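Local coordinates for Molybdate/tungstate binding protein (Sporomusa ovata, PDB 1FR3) that binds the oxyanions molybdate and tungstate and probably serves in intracellular molybdate storage and homeostasis, at the interface of chains A and B. Numbering follows the deposited sequence. Chains: chain A/B, Molybdate/tungstate binding protein.

The interface of chains A and B. Residues chain A 20-22; chain B 17-19, 22-24, 37.
A:Val21 hides more surface than any other residue here, 78 Å² of the 235 Å² summed over both chains. Its two methyl branches straddle the backbone at the start of strand 22-29 of chain B. CG2 heads towards B:Val17 O, 3.6 Å away, and passes beside B:Met22 O at 3.5 Å, so it sits across the gap between strands 7-18 and 22-29. CG1 rests over the B:Ala23-B:Lys24 peptide, 3.9 Å from B:Lys24 N, between the CB atoms of B:Met22 and B:Lys24. An alanine here would lose both branches and would probably loosen the fit of the chain A turn against this strand pair. On one flank, A:Thr20 lays its CB over the alpha carbon of B:Gly19 at 3.6 Å, where the partner residue has no side chain. Its methyl CG2 reaches B:Lys18 O at 3.4 Å and brushes CG1 of B:Val17. On the other flank, A:Met22 and B:Met22 cross obliquely, meeting CG to CG at 3.8 Å, and the sulphur of A:Met22 extends towards the methyl of B:Ala37. No nitrogen or oxygen pairs across this patch, which is held by van der Waals packing. It belongs to a contact between two TOBE-family subunits of the deposited hexamer, an interface that is not an exact two-fold and may serve oligomer assembly.

Torsions set these approaches. In A:Val21 CG1 is anti to the backbone N (chi1 171°), which sets the two branches across the partner strand, CG2 on the side of strand 7-18. A:Thr20 likewise has its methyl anti to the backbone N, turning it towards chain B while OG1 stays beside its own N. The two methionines adopt nearly the same conformation, each bent at chi2 and chi3. In A:Met22 CG is anti to the carbonyl carbon (chi1 -58°), and the folded chain brings SD to 4.2 Å from B:Ala37 CB.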
ATOM      1  N   THR A  20       3.041 -12.518 -16.873  1.00 14.56           N
ATOM      2  CA  THR A  20       4.346 -12.092 -17.381  1.00 14.81           C
ATOM      3  C   THR A  20       5.155 -11.373 -16.306  1.00 13.00           C
ATOM      4  O   THR A  20       6.383 -11.475 -16.256  1.00 14.04           O
ATOM      5  CB  THR A  20       4.182 -11.170 -18.605  1.00 15.77           C
ATOM      6  OG1 THR A  20       3.442 -11.887 -19.605  1.00 18.40           O
ATOM      7  CG2 THR A  20       5.528 -10.764 -19.181  1.00 16.95           C
ATOM      8  N   VAL A  21       4.446 -10.637 -15.453  1.00 11.17           N
ATOM      9  CA  VAL A  21       5.108  -9.864 -14.401  1.00  9.69           C
ATOM     10  C   VAL A  21       4.664 -10.277 -13.005  1.00  8.11           C
ATOM     11  O   VAL A  21       5.496 -10.462 -12.114  1.00  8.14           O
ATOM     12  CB  VAL A  21       4.813  -8.367 -14.614  1.00  9.70           C
ATOM     13  CG1 VAL A  21       5.273  -7.520 -13.439  1.00 10.28           C
ATOM     14  CG2 VAL A  21       5.475  -7.914 -15.912  1.00 10.26           C
ATOM     15  N   MET A  22       3.363 -10.460 -12.841  1.00  8.21           N
ATOM     16  CA  MET A  22       2.777 -10.828 -11.565  1.00  8.15           C
ATOM     17  C   MET A  22       2.360 -12.289 -11.485  1.00  8.52           C
ATOM     18  O   MET A  22       2.146 -12.965 -12.487  1.00  8.84           O
ATOM     19  CB  MET A  22       1.549  -9.942 -11.294  1.00  8.17           C
ATOM     20  CG  MET A  22       1.860  -8.453 -11.282  1.00  9.04           C
ATOM     21  SD  MET A  22       3.039  -7.933 -10.032  1.00  8.94           S
ATOM     22  CE  MET A  22       2.122  -8.245  -8.522  1.00 10.27           C
TER
ATOM     23  N   VAL B  17      10.376  -5.360 -18.114  1.00 11.22           N
ATOM     24  CA  VAL B  17       9.623  -6.508 -18.628  1.00 11.86           C
ATOM     25  C   VAL B  17       8.154  -6.090 -18.676  1.00 12.89           C
ATOM     26  O   VAL B  17       7.608  -5.635 -17.669  1.00 12.63           O
ATOM     27  CB  VAL B  17       9.812  -7.784 -17.807  1.00 12.31           C
ATOM     28  CG1 VAL B  17       8.951  -8.921 -18.350  1.00 12.33           C
ATOM     29  CG2 VAL B  17      11.277  -8.214 -17.793  1.00 12.08           C
ATOM     30  N   LYS B  18       7.525  -6.184 -19.842  1.00 13.59           N
ATOM     31  CA  LYS B  18       6.154  -5.752 -20.018  1.00 14.75           C
ATOM     32  C   LYS B  18       5.149  -6.891 -20.074  1.00 15.05           C
ATOM     33  O   LYS B  18       5.267  -7.794 -20.904  1.00 16.11           O
ATOM     34  CB  LYS B  18       6.027  -4.939 -21.327  1.00 16.17           C
ATOM     35  CG  LYS B  18       6.786  -3.628 -21.258  1.00 17.57           C
ATOM     36  CD  LYS B  18       6.839  -2.894 -22.591  1.00 19.24           C
ATOM     37  CE  LYS B  18       7.716  -1.658 -22.426  1.00 20.83           C
ATOM     38  NZ  LYS B  18       8.224  -1.127 -23.721  1.00 21.63           N
ATOM     39  N   GLY B  19       4.148  -6.808 -19.211  1.00 14.88           N
ATOM     40  CA  GLY B  19       3.065  -7.791 -19.198  1.00 14.87           C
ATOM     41  C   GLY B  19       1.871  -7.127 -19.895  1.00 14.56           C
ATOM     42  O   GLY B  19       2.042  -6.086 -20.529  1.00 14.96           O
ATOM     43  N   MET B  22       0.731  -4.974 -16.084  1.00  9.03           N
ATOM     44  CA  MET B  22       1.836  -4.506 -15.267  1.00  8.70           C
ATOM     45  C   MET B  22       3.182  -4.611 -15.982  1.00  8.68           C
ATOM     46  O   MET B  22       3.333  -5.346 -16.957  1.00  8.98           O
ATOM     47  CB  MET B  22       1.929  -5.335 -13.974  1.00  8.75           C
ATOM     48  CG  MET B  22       0.665  -5.335 -13.124  1.00  9.89           C
ATOM     49  SD  MET B  22       0.205  -3.701 -12.532  1.00 10.02           S
ATOM     50  CE  MET B  22       1.584  -3.338 -11.444  1.00 10.62           C
ATOM     51  N   ALA B  23       4.152  -3.883 -15.457  1.00  7.59           N
ATOM     52  CA  ALA B  23       5.519  -3.907 -15.948  1.00  7.53           C
ATOM     53  C   ALA B  23       6.483  -3.995 -14.761  1.00  7.89           C
ATOM     54  O   ALA B  23       6.250  -3.354 -13.740  1.00  8.54           O
ATOM     55  CB  ALA B  23       5.875  -2.657 -16.735  1.00  7.26           C
ATOM     56  N   LYS B  24       7.551  -4.750 -14.934  1.00  7.80           N
ATOM     57  CA  LYS B  24       8.593  -4.865 -13.925  1.00  8.22           C
ATOM     58  C   LYS B  24       9.726  -3.907 -14.298  1.00  8.31           C
ATOM     59  O   LYS B  24      10.278  -4.002 -15.404  1.00  7.97           O
ATOM     60  CB  LYS B  24       9.135  -6.292 -13.830  1.00  8.80           C
ATOM     61  CG  LYS B  24      10.324  -6.442 -12.897  1.00  9.06           C
ATOM     62  CD  LYS B  24      10.796  -7.879 -12.773  1.00 10.20           C
ATOM     63  CE  LYS B  24      11.431  -8.376 -14.053  1.00 11.31           C
ATOM     64  NZ  LYS B  24      12.040  -9.725 -13.928  1.00 13.48           N
ATOM     65  N   ALA B  37       6.900  -2.568  -9.519  1.00  5.53           N
ATOM     66  CA  ALA B  37       5.839  -3.110 -10.368  1.00  5.55           C
ATOM     67  C   ALA B  37       4.821  -1.990 -10.577  1.00  6.02           C
ATOM     68  O   ALA B  37       4.164  -1.577  -9.621  1.00  6.04           O
ATOM     69  CB  ALA B  37       5.220  -4.361  -9.791  1.00  5.86           C
TER